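Local coordinates for carbohydrate binding family 6 (Clostridium thermocellum, PDB 5A8C), which probably hydrolyses terminal alpha-L-arabinofuranosyl residues of arabinose-containing polysaccharides as a glycoside hydrolase of family 43, at residues A[39-45]-A[103-108]; A[93-97]-A[137-143]; A[109-114]-A[191-195]. All blocks are in the same frame, centred on the assembly; numbering follows the deposited sequence.

Interaction 1 (A[39-45]-A[103-108])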
loop_
_atom_site.group_PDB
_atom_site.type_symbol
_atom_site.label_atom_id
_atom_site.label_comp_id
_atom_site.label_asym_id
_atom_site.label_seq_id
_atom_site.Cartn_x
_atom_site.Cartn_y
_atom_site.Cartn_z
ATOM N N ASP A 39 3.897 2.853 4.688
ATOM C CA ASP A 39 2.805 2.277 3.838
ATOM C C ASP A 39 3.085 2.382 2.351
ATOM O O ASP A 39 2.259 2.861 1.569
ATOM C CB ASP A 39 1.462 2.957 4.149
ATOM C CG ASP A 39 1.169 3.073 5.614
ATOM O OD1 ASP A 39 1.451 2.140 6.376
ATOM O OD2 ASP A 39 0.561 4.148 5.983
ATOM N N PRO A 40 4.285 1.974 1.911
ATOM C CA PRO A 40 4.651 2.201 0.514
ATOM C C PRO A 40 3.815 1.454 -0.510
ATOM O O PRO A 40 3.362 0.311 -0.250
ATOM C CB PRO A 40 6.089 1.731 0.476
ATOM C CG PRO A 40 6.175 0.669 1.533
ATOM C CD PRO A 40 5.322 1.230 2.642
ATOM N N ALA A 41 3.742 2.035 -1.692
ATOM C CA ALA A 41 3.276 1.379 -2.902
ATOM C C ALA A 41 4.236 1.770 -4.023
ATOM O O ALA A 41 4.824 2.841 -3.998
ATOM C CB ALA A 41 1.841 1.767 -3.228
ATOM N N ALA A 42 4.370 0.939 -5.032
ATOM C CA ALA A 42 5.402 1.149 -6.052
ATOM C C ALA A 42 4.908 0.892 -7.445
ATOM O O ALA A 42 4.070 0.023 -7.684
ATOM C CB ALA A 42 6.619 0.280 -5.776
ATOM N N VAL A 43 5.471 1.616 -8.418
ATOM C CA VAL A 43 5.204 1.383 -9.825
ATOM C C VAL A 43 6.475 1.600 -10.613
ATOM O O VAL A 43 7.316 2.437 -10.244
ATOM C CB VAL A 43 4.041 2.267 -10.359
ATOM C CG1 VAL A 43 4.470 3.705 -10.589
ATOM C CG2 VAL A 43 3.430 1.708 -11.623
ATOM N N VAL A 44 6.593 0.903 -11.723
ATOM C CA VAL A 44 7.716 1.072 -12.646
ATOM C C VAL A 44 7.241 1.890 -13.845
ATOM O O VAL A 44 6.163 1.615 -14.417
ATOM C CB VAL A 44 8.244 -0.303 -13.098
ATOM C CG1 VAL A 44 9.349 -0.154 -14.118
ATOM C CG2 VAL A 44 8.737 -1.069 -11.883
ATOM N N TYR A 45 8.019 2.893 -14.214
ATOM C CA TYR A 45 7.683 3.747 -15.337
ATOM C C TYR A 45 8.975 4.258 -15.940
ATOM O O TYR A 45 9.822 4.819 -15.236
ATOM C CB TYR A 45 6.790 4.923 -14.899
ATOM C CG TYR A 45 6.591 5.990 -15.919
ATOM C CD1 TYR A 45 5.824 5.786 -17.042
ATOM C CD2 TYR A 45 7.195 7.226 -15.780
ATOM C CE1 TYR A 45 5.636 6.796 -17.970
ATOM C CE2 TYR A 45 7.005 8.233 -16.687
ATOM C CZ TYR A 45 6.244 8.018 -17.787
ATOM O OH TYR A 45 6.044 9.037 -18.661
ATOM N N ALA A 103 -1.891 5.676 3.075
ATOM C CA ALA A 103 -1.618 4.372 2.463
ATOM C C ALA A 103 -1.953 4.331 0.978
ATOM O O ALA A 103 -2.944 3.738 0.548
ATOM C CB ALA A 103 -2.291 3.235 3.226
ATOM N N PRO A 104 -1.129 4.988 0.161
ATOM C CA PRO A 104 -1.442 5.106 -1.259
ATOM C C PRO A 104 -1.397 3.780 -1.995
ATOM O O PRO A 104 -0.660 2.849 -1.660
ATOM C CB PRO A 104 -0.332 6.063 -1.765
ATOM C CG PRO A 104 0.820 5.808 -0.834
ATOM C CD PRO A 104 0.168 5.580 0.504
ATOM N N SER A 105 -2.134 3.729 -3.116
ATOM C CA SER A 105 -2.010 2.666 -4.118
ATOM C C SER A 105 -1.812 3.353 -5.455
ATOM O O SER A 105 -2.551 4.258 -5.797
ATOM C CB SER A 105 -3.264 1.823 -4.142
ATOM O OG SER A 105 -3.217 0.803 -5.117
ATOM N N ILE A 106 -0.768 2.954 -6.208
ATOM C CA ILE A 106 -0.429 3.599 -7.476
ATOM C C ILE A 106 -0.651 2.604 -8.629
ATOM O O ILE A 106 -0.222 1.438 -8.545
ATOM C CB ILE A 106 1.038 4.101 -7.442
ATOM C CG1 ILE A 106 1.401 4.868 -8.718
ATOM C CG2 ILE A 106 2.039 3.001 -7.133
ATOM C CD1 ILE A 106 0.712 6.177 -8.906
ATOM N N VAL A 107 -1.197 3.122 -9.711
ATOM C CA VAL A 107 -1.384 2.353 -10.957
ATOM C C VAL A 107 -1.033 3.285 -12.115
ATOM O O VAL A 107 -1.451 4.437 -12.152
ATOM C CB VAL A 107 -2.838 1.845 -11.103
ATOM C CG1 VAL A 107 -2.992 1.074 -12.389
ATOM C CG2 VAL A 107 -3.209 0.982 -9.934
ATOM N N TYR A 108 -0.301 2.724 -13.101
ATOM C CA TYR A 108 -0.045 3.383 -14.388
ATOM C C TYR A 108 -0.962 2.743 -15.442
ATOM O O TYR A 108 -0.863 1.548 -15.672
ATOM C CB TYR A 108 1.428 3.239 -14.747
ATOM C CG TYR A 108 1.830 3.772 -16.101
ATOM C CD1 TYR A 108 1.601 5.094 -16.468
ATOM C CD2 TYR A 108 2.475 2.958 -17.041
ATOM C CE1 TYR A 108 1.999 5.605 -17.700
ATOM C CE2 TYR A 108 2.854 3.463 -18.271
ATOM C CZ TYR A 108 2.618 4.775 -18.600
ATOM O OH TYR A 108 3.005 5.222 -19.844
HETATM O O HOH W 1 -0.163 1.674 0.714
#
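Two neighbouring blades of the five-bladed beta-propeller meet here through their first strands, 36-45 and 104-109, whose segments run nearly parallel (9°) with axes 6.0 Å apart. No direct hydrogen bond joins them; each pairs with its own blade, Ala41 and Val43 with strand 48-56, Ser105 and Val107 with strand 112-118. Asp39 stands where the chain turns a corner. Its CB lies 3.8 Å from Ala103 CA, while OD2 bonds to Ser54 OG and to a bound Tris molecule, which probably came from the crystallisation liquor and may mark a pocket near the propeller centre. Water 1 bridges the carbonyls at this end, donating to Asp39 O (2.8 Å) and Pro104 O (2.7 Å). Ala41 points across, its CB a tight 3.1 Å from Pro104 O and 4.1 Å from Ile106 CG2. The backbone of Ala42 follows, with Ala42 C 3.6 Å from Ile106 CG2. Val43, in the p rotamer, sets CG1 against Ile106 CG1 (3.8 Å) and CG2 against Tyr108 CB (4.0 Å). Tyr45 closes the seam: its edge meets the face of Tyr108 in a T-shaped pair, centroids 5.0 Å apart and planes at 64°, with Phe113 against both rings. The direct contact is therefore mainly apolar, with one water serving two carbonyls at the Asp39 end: these blades are joined by interlocking side chains, and strand-to-strand hydrogen bonding stays within each blade.

Interaction 2 (A[93-97]-A[137-143]); sequences RDSRW and KDPLPGP
In this five-bladed beta-propeller, the turn leaving helix 91-94 after the first blade lies along the irregular loop 137-143 that follows strand 124-129 of the second. The segments run in the same sense, CA atoms pairing Asp94 with Lys137 (4.9 Å), Ser95 with Asp138 (5.0 Å) and Trp97 with Gly142 (5.6 Å). Asp94 ends the helix (-118/5); Ser95 (-135/160), Lys137 (-134/133), Asp138 (-84/117) and Gly142 (-155/-175) are extended. One backbone hydrogen bond, Asp138 N to Asp94 O (2.9 Å), fixes the register. Asp94 (chi1 m) centres a salt-bridge network: OD1 receives Lys137 NZ (2.7 Å) and Arg93 NE (2.9 Å), and OD2 receives Arg93 NH2 (2.7 Å). Lys137 (m, m, t, t) bends near its base; Arg93 uses t, t, p. Arg96 (m, t, m) lays its guanidinium over the Leu140-Pro141 peptide, NH2 weakly hydrogen-bonded to Pro139 O (3.1 Å). Water 4 joins Arg96 N (2.8 Å), Asp138 O (2.8 Å) and Leu140 O (2.7 Å). Asp138 (chi1 t) forms an Asx turn, OD1 accepting Leu140 N at 2.8 Å, while OD2 is shared with Tyr117 OH. Trp97 (chi1 p, chi2 -84°) turns its indole onto Gly142 and Pro143: Gly142 CA lies 3.8 Å from the five-membered-ring centroid and Pro143 CD 3.9 Å from the six-membered one, both CH-pi, and Trp97 NE1 donates to Asp138 OD2 at 3.0 Å.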
loop_
_atom_site.group_PDB
_atom_site.type_symbol
_atom_site.label_atom_id
_atom_site.label_comp_id
_atom_site.label_asym_id
_atom_site.label_seq_id
_atom_site.Cartn_x
_atom_site.Cartn_y
_atom_site.Cartn_z
ATOM N N ARG A 93 -5.250 20.267 -0.265
ATOM C CA ARG A 93 -4.946 21.142 -1.392
ATOM C C ARG A 93 -5.496 20.598 -2.720
ATOM O O ARG A 93 -5.780 21.348 -3.635
ATOM C CB ARG A 93 -3.431 21.282 -1.494
ATOM C CG ARG A 93 -2.895 22.310 -2.464
ATOM C CD ARG A 93 -1.382 22.190 -2.662
ATOM N NE ARG A 93 -1.042 20.902 -3.247
ATOM C CZ ARG A 93 0.154 20.303 -3.152
ATOM N NH1 ARG A 93 1.197 20.926 -2.578
ATOM N NH2 ARG A 93 0.331 19.064 -3.648
ATOM N N ASP A 94 -5.540 19.262 -2.834
ATOM C CA ASP A 94 -5.656 18.589 -4.133
ATOM C C ASP A 94 -6.938 17.758 -4.253
ATOM O O ASP A 94 -7.104 17.127 -5.287
ATOM C CB ASP A 94 -4.423 17.713 -4.376
ATOM C CG ASP A 94 -3.126 18.459 -4.395
ATOM O OD1 ASP A 94 -3.118 19.655 -4.804
ATOM O OD2 ASP A 94 -2.081 17.848 -4.054
ATOM N N SER A 95 -7.830 17.808 -3.269
ATOM C CA SER A 95 -9.143 17.250 -3.332
ATOM C C SER A 95 -10.129 18.249 -2.787
ATOM O O SER A 95 -9.775 19.128 -1.991
ATOM C CB SER A 95 -9.272 15.966 -2.553
ATOM O OG SER A 95 -9.455 16.195 -1.192
ATOM N N ARG A 96 -11.392 18.073 -3.152
ATOM C CA ARG A 96 -12.471 18.931 -2.690
ATOM C C ARG A 96 -13.158 18.412 -1.455
ATOM O O ARG A 96 -13.946 19.146 -0.869
ATOM C CB ARG A 96 -13.471 19.135 -3.801
ATOM C CG ARG A 96 -12.920 19.988 -4.923
ATOM C CD ARG A 96 -13.953 20.215 -5.990
ATOM N NE ARG A 96 -14.042 19.077 -6.897
ATOM C CZ ARG A 96 -15.156 18.704 -7.535
ATOM N NH1 ARG A 96 -16.297 19.294 -7.282
ATOM N NH2 ARG A 96 -15.094 17.788 -8.471
ATOM N N TRP A 97 -12.833 17.202 -1.015
ATOM C CA TRP A 97 -13.609 16.564 0.035
ATOM C C TRP A 97 -12.780 15.910 1.142
ATOM O O TRP A 97 -13.306 15.644 2.197
ATOM C CB TRP A 97 -14.575 15.509 -0.589
ATOM C CG TRP A 97 -13.789 14.394 -1.255
ATOM C CD1 TRP A 97 -13.267 14.370 -2.510
ATOM C CD2 TRP A 97 -13.341 13.185 -0.639
ATOM N NE1 TRP A 97 -12.501 13.241 -2.703
ATOM C CE2 TRP A 97 -12.530 12.499 -1.569
ATOM C CE3 TRP A 97 -13.540 12.599 0.630
ATOM C CZ2 TRP A 97 -11.945 11.286 -1.273
ATOM C CZ3 TRP A 97 -12.940 11.386 0.899
ATOM C CH2 TRP A 97 -12.137 10.744 -0.039
ATOM N N LYS A 137 -4.289 15.368 -8.662
ATOM C CA LYS A 137 -5.525 16.051 -8.311
ATOM C C LYS A 137 -6.658 15.052 -8.326
ATOM O O LYS A 137 -6.805 14.271 -9.280
ATOM C CB LYS A 137 -5.832 17.187 -9.278
ATOM C CG LYS A 137 -4.838 18.343 -9.271
ATOM C CD LYS A 137 -4.903 19.147 -7.995
ATOM C CE LYS A 137 -3.986 20.357 -8.025
ATOM N NZ LYS A 137 -4.179 21.177 -6.797
ATOM N N ASP A 138 -7.491 15.067 -7.288
ATOM C CA ASP A 138 -8.688 14.221 -7.241
ATOM C C ASP A 138 -9.804 14.923 -7.994
ATOM O O ASP A 138 -10.170 16.039 -7.641
ATOM C CB ASP A 138 -9.049 13.920 -5.778
ATOM C CG ASP A 138 -10.294 13.076 -5.602
ATOM O OD1 ASP A 138 -11.141 13.041 -6.489
ATOM O OD2 ASP A 138 -10.340 12.364 -4.538
ATOM N N PRO A 139 -10.292 14.315 -9.084
ATOM C CA PRO A 139 -11.306 14.991 -9.936
ATOM C C PRO A 139 -12.715 14.921 -9.404
ATOM O O PRO A 139 -13.592 15.542 -10.006
ATOM C CB PRO A 139 -11.200 14.211 -11.232
ATOM C CG PRO A 139 -10.888 12.790 -10.773
ATOM C CD PRO A 139 -9.951 12.969 -9.580
ATOM N N LEU A 140 -12.945 14.198 -8.315
ATOM C CA LEU A 140 -14.306 13.841 -7.921
ATOM C C LEU A 140 -14.815 14.755 -6.803
ATOM O O LEU A 140 -14.049 15.262 -5.977
ATOM C CB LEU A 140 -14.336 12.396 -7.409
ATOM C CG LEU A 140 -13.911 11.343 -8.413
ATOM C CD1 LEU A 140 -14.058 9.953 -7.804
ATOM C CD2 LEU A 140 -14.572 11.427 -9.760
ATOM N N PRO A 141 -16.130 14.913 -6.712
ATOM C CA PRO A 141 -16.703 15.722 -5.636
ATOM C C PRO A 141 -16.733 15.018 -4.289
ATOM O O PRO A 141 -16.980 15.669 -3.268
ATOM C CB PRO A 141 -18.117 16.022 -6.142
ATOM C CG PRO A 141 -18.445 14.862 -7.026
ATOM C CD PRO A 141 -17.156 14.512 -7.703
ATOM N N GLY A 142 -16.549 13.707 -4.278
ATOM C CA GLY A 142 -16.565 12.920 -3.074
ATOM C C GLY A 142 -15.752 11.667 -3.276
ATOM O O GLY A 142 -15.100 11.481 -4.308
ATOM N N PRO A 143 -15.768 10.791 -2.275
ATOM C CA PRO A 143 -14.969 9.553 -2.374
ATOM C C PRO A 143 -15.382 8.687 -3.541
ATOM O O PRO A 143 -16.575 8.554 -3.857
ATOM C CB PRO A 143 -15.184 8.887 -1.037
ATOM C CG PRO A 143 -16.296 9.563 -0.392
ATOM C CD PRO A 143 -16.466 10.907 -0.981
HETATM O O HOH W 2 -6.844 22.246 -6.804
HETATM O O HOH W 3 -9.031 18.814 -6.700
HETATM O O HOH W 4 -11.665 16.195 -5.242
HETATM O O HOH W 5 -11.925 18.019 -8.483
#

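Interaction 3 (A[109-114]-A[191-195]); sequences RNNKFY and GNDMI
A tight beta hairpin of one propeller blade packs against a loop of the next. In 109-114, Arg109 and Lys112 pair through both backbone bonds (Arg109 N to Lys112 O and Lys112 N to Arg109 O, each 2.9 Å), so Asn110 (61/26) and Asn111 (57/33) form a two-residue hairpin turn close to type I'. The facing segment is a type I turn from Gly191 to Met194, closed by Met194 N to Gly191 O (2.8 Å); Met194 has a left-handed backbone conformation (68/8), and Asp193 OD1 makes an Asx turn to Ile195 N (3.1 Å) and also bonds to Ser196 OG. Nearest CA atoms are Tyr114 and Met194, 7.2 Å apart. Among hydrogen bonds, Asn110 (chi1 m) gives from ND2 one to Asn192 O (3.1 Å) and one to Tyr114 OH (3.2 Å). Arg109, fully extended (all t), makes weak hydrogen bonds from NH1 to Met194 SD and from NH2 to Asn192 OD1, both 3.4 Å; NH2 also bonds to Gly171 O. Water 6 bridges Arg109 NH1 (3.0 Å) and Asn192 OD1 (2.8 Å), water 8 Tyr114 OH and Asp193 O (each 2.7 Å). In a CH-pi contact, Met194 (m, m, m) sets CB 3.5 Å from the ring centroid of Tyr114 (chi1 m, chi2 -86°), 9° off the normal; a separate apolar contact sets Ile195 CG2 4.1 Å from Tyr114 CE1. Met194 also packs on strands 164-167 and 173-178 of its own blade, while Ile195 touches strand 124-129 beside Tyr114's strand 112-118.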
loop_
_atom_site.group_PDB
_atom_site.type_symbol
_atom_site.label_atom_id
_atom_site.label_comp_id
_atom_site.label_asym_id
_atom_site.label_seq_id
_atom_site.Cartn_x
_atom_site.Cartn_y
_atom_site.Cartn_z
ATOM N N ARG A 109 -1.886 3.544 -15.972
ATOM C CA ARG A 109 -2.841 3.011 -16.969
ATOM C C ARG A 109 -3.228 4.139 -17.872
ATOM O O ARG A 109 -3.314 5.295 -17.413
ATOM C CB ARG A 109 -4.091 2.442 -16.281
ATOM C CG ARG A 109 -4.943 1.592 -17.221
ATOM C CD ARG A 109 -6.158 1.028 -16.589
ATOM N NE ARG A 109 -6.764 0.057 -17.481
ATOM C CZ ARG A 109 -7.863 -0.641 -17.223
ATOM N NH1 ARG A 109 -8.517 -0.472 -16.110
ATOM N NH2 ARG A 109 -8.296 -1.509 -18.123
ATOM N N ASN A 110 -3.504 3.874 -19.142
ATOM C CA ASN A 110 -3.979 4.956 -20.023
ATOM C C ASN A 110 -2.964 6.059 -20.140
ATOM O O ASN A 110 -3.351 7.185 -20.426
ATOM C CB ASN A 110 -5.342 5.577 -19.542
ATOM C CG ASN A 110 -6.399 4.535 -19.173
ATOM O OD1 ASN A 110 -6.546 3.542 -19.916
ATOM N ND2 ASN A 110 -7.138 4.754 -18.042
ATOM N N ASN A 111 -1.696 5.757 -19.945
ATOM C CA ASN A 111 -0.644 6.740 -19.939
ATOM C C ASN A 111 -0.880 7.851 -18.898
ATOM O O ASN A 111 -0.388 8.987 -19.048
ATOM C CB ASN A 111 -0.403 7.351 -21.303
ATOM C CG ASN A 111 0.948 7.983 -21.438
ATOM O OD1 ASN A 111 1.946 7.515 -20.874
ATOM N ND2 ASN A 111 0.995 9.017 -22.197
ATOM N N LYS A 112 -1.507 7.489 -17.792
ATOM C CA LYS A 112 -1.762 8.368 -16.655
ATOM C C LYS A 112 -1.440 7.593 -15.389
ATOM O O LYS A 112 -1.285 6.364 -15.387
ATOM C CB LYS A 112 -3.221 8.866 -16.620
ATOM C CG LYS A 112 -3.557 9.766 -17.798
ATOM C CD LYS A 112 -5.025 10.230 -17.827
ATOM C CE LYS A 112 -5.376 10.649 -19.249
ATOM N NZ LYS A 112 -5.380 9.471 -20.151
ATOM N N PHE A 113 -1.359 8.327 -14.290
ATOM C CA PHE A 113 -1.055 7.787 -12.989
ATOM C C PHE A 113 -2.247 8.026 -12.063
ATOM O O PHE A 113 -2.745 9.146 -11.960
ATOM C CB PHE A 113 0.196 8.462 -12.408
ATOM C CG PHE A 113 1.426 8.193 -13.255
ATOM C CD1 PHE A 113 1.665 8.973 -14.369
ATOM C CD2 PHE A 113 2.214 7.116 -12.992
ATOM C CE1 PHE A 113 2.726 8.682 -15.227
ATOM C CE2 PHE A 113 3.304 6.822 -13.841
ATOM C CZ PHE A 113 3.515 7.618 -14.966
ATOM N N TYR A 114 -2.681 6.934 -11.431
ATOM C CA TYR A 114 -3.837 6.944 -10.544
ATOM C C TYR A 114 -3.360 6.570 -9.161
ATOM O O TYR A 114 -2.753 5.500 -8.968
ATOM C CB TYR A 114 -4.902 5.923 -11.033
ATOM C CG TYR A 114 -5.378 6.276 -12.402
ATOM C CD1 TYR A 114 -6.423 7.189 -12.575
ATOM C CD2 TYR A 114 -4.796 5.739 -13.549
ATOM C CE1 TYR A 114 -6.819 7.584 -13.831
ATOM C CE2 TYR A 114 -5.208 6.123 -14.811
ATOM C CZ TYR A 114 -6.252 7.019 -14.948
ATOM O OH TYR A 114 -6.649 7.331 -16.225
ATOM N N GLY A 191 -14.051 1.112 -13.329
ATOM C CA GLY A 191 -14.124 1.309 -14.750
ATOM C C GLY A 191 -12.759 1.485 -15.378
ATOM O O GLY A 191 -11.757 1.792 -14.701
ATOM N N ASN A 192 -12.711 1.356 -16.707
ATOM C CA ASN A 192 -11.434 1.509 -17.410
ATOM C C ASN A 192 -10.861 2.921 -17.226
ATOM O O ASN A 192 -9.642 3.072 -17.330
ATOM C CB ASN A 192 -11.564 1.197 -18.891
ATOM C CG ASN A 192 -11.746 -0.309 -19.172
ATOM O OD1 ASN A 192 -11.624 -1.151 -18.274
ATOM N ND2 ASN A 192 -12.016 -0.632 -20.407
ATOM N N ASP A 193 -11.693 3.924 -16.940
ATOM C CA ASP A 193 -11.197 5.273 -16.662
ATOM C C ASP A 193 -10.586 5.407 -15.293
ATOM O O ASP A 193 -10.022 6.481 -15.000
ATOM C CB ASP A 193 -12.285 6.317 -16.888
ATOM C CG ASP A 193 -13.490 6.281 -15.901
ATOM O OD1 ASP A 193 -13.412 5.654 -14.824
ATOM O OD2 ASP A 193 -14.488 7.001 -16.209
ATOM N N MET A 194 -10.660 4.389 -14.443
ATOM C CA MET A 194 -9.981 4.302 -13.177
ATOM C C MET A 194 -10.458 5.284 -12.117
ATOM O O MET A 194 -9.934 5.327 -11.000
ATOM C CB MET A 194 -8.471 4.388 -13.349
ATOM C CG MET A 194 -7.934 3.261 -14.200
ATOM S SD MET A 194 -8.172 1.610 -13.473
ATOM C CE MET A 194 -6.727 1.521 -12.404
ATOM N N ILE A 195 -11.562 6.002 -12.405
ATOM C CA ILE A 195 -12.107 7.043 -11.512
ATOM C C ILE A 195 -13.593 6.825 -11.264
ATOM O O ILE A 195 -14.276 7.739 -10.818
ATOM C CB ILE A 195 -11.803 8.466 -12.038
ATOM C CG1 ILE A 195 -12.467 8.710 -13.405
ATOM C CG2 ILE A 195 -10.316 8.713 -12.076
ATOM C CD1 ILE A 195 -12.475 10.167 -13.775
HETATM O O HOH W 6 -11.223 -1.580 -15.511
HETATM O O HOH W 7 -8.518 1.814 -20.258
HETATM O O HOH W 8 -8.966 8.799 -16.028
#

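From the N terminus, interaction 1 closes the loop that holds the rest of the first blade, bringing strand 104-109 beside strand 36-45. Interaction 2 starts within that loop, at the end of helix 91-94, and ends beyond it at 137-143, so the two cross. Interaction 3 opens directly after interaction 1 closes, in series with it, but crosses interaction 2 and reaches on to 191-195 in the third blade. Interactions 1 and 3 share the second sheet, through Val107 and Tyr114, and Tyr45 of the first blade also reaches Phe113; interactions 2 and 3 touch where Leu140 meets Ile195. Together they tie blade one to two, at first strands and peripheral loops, and two to three.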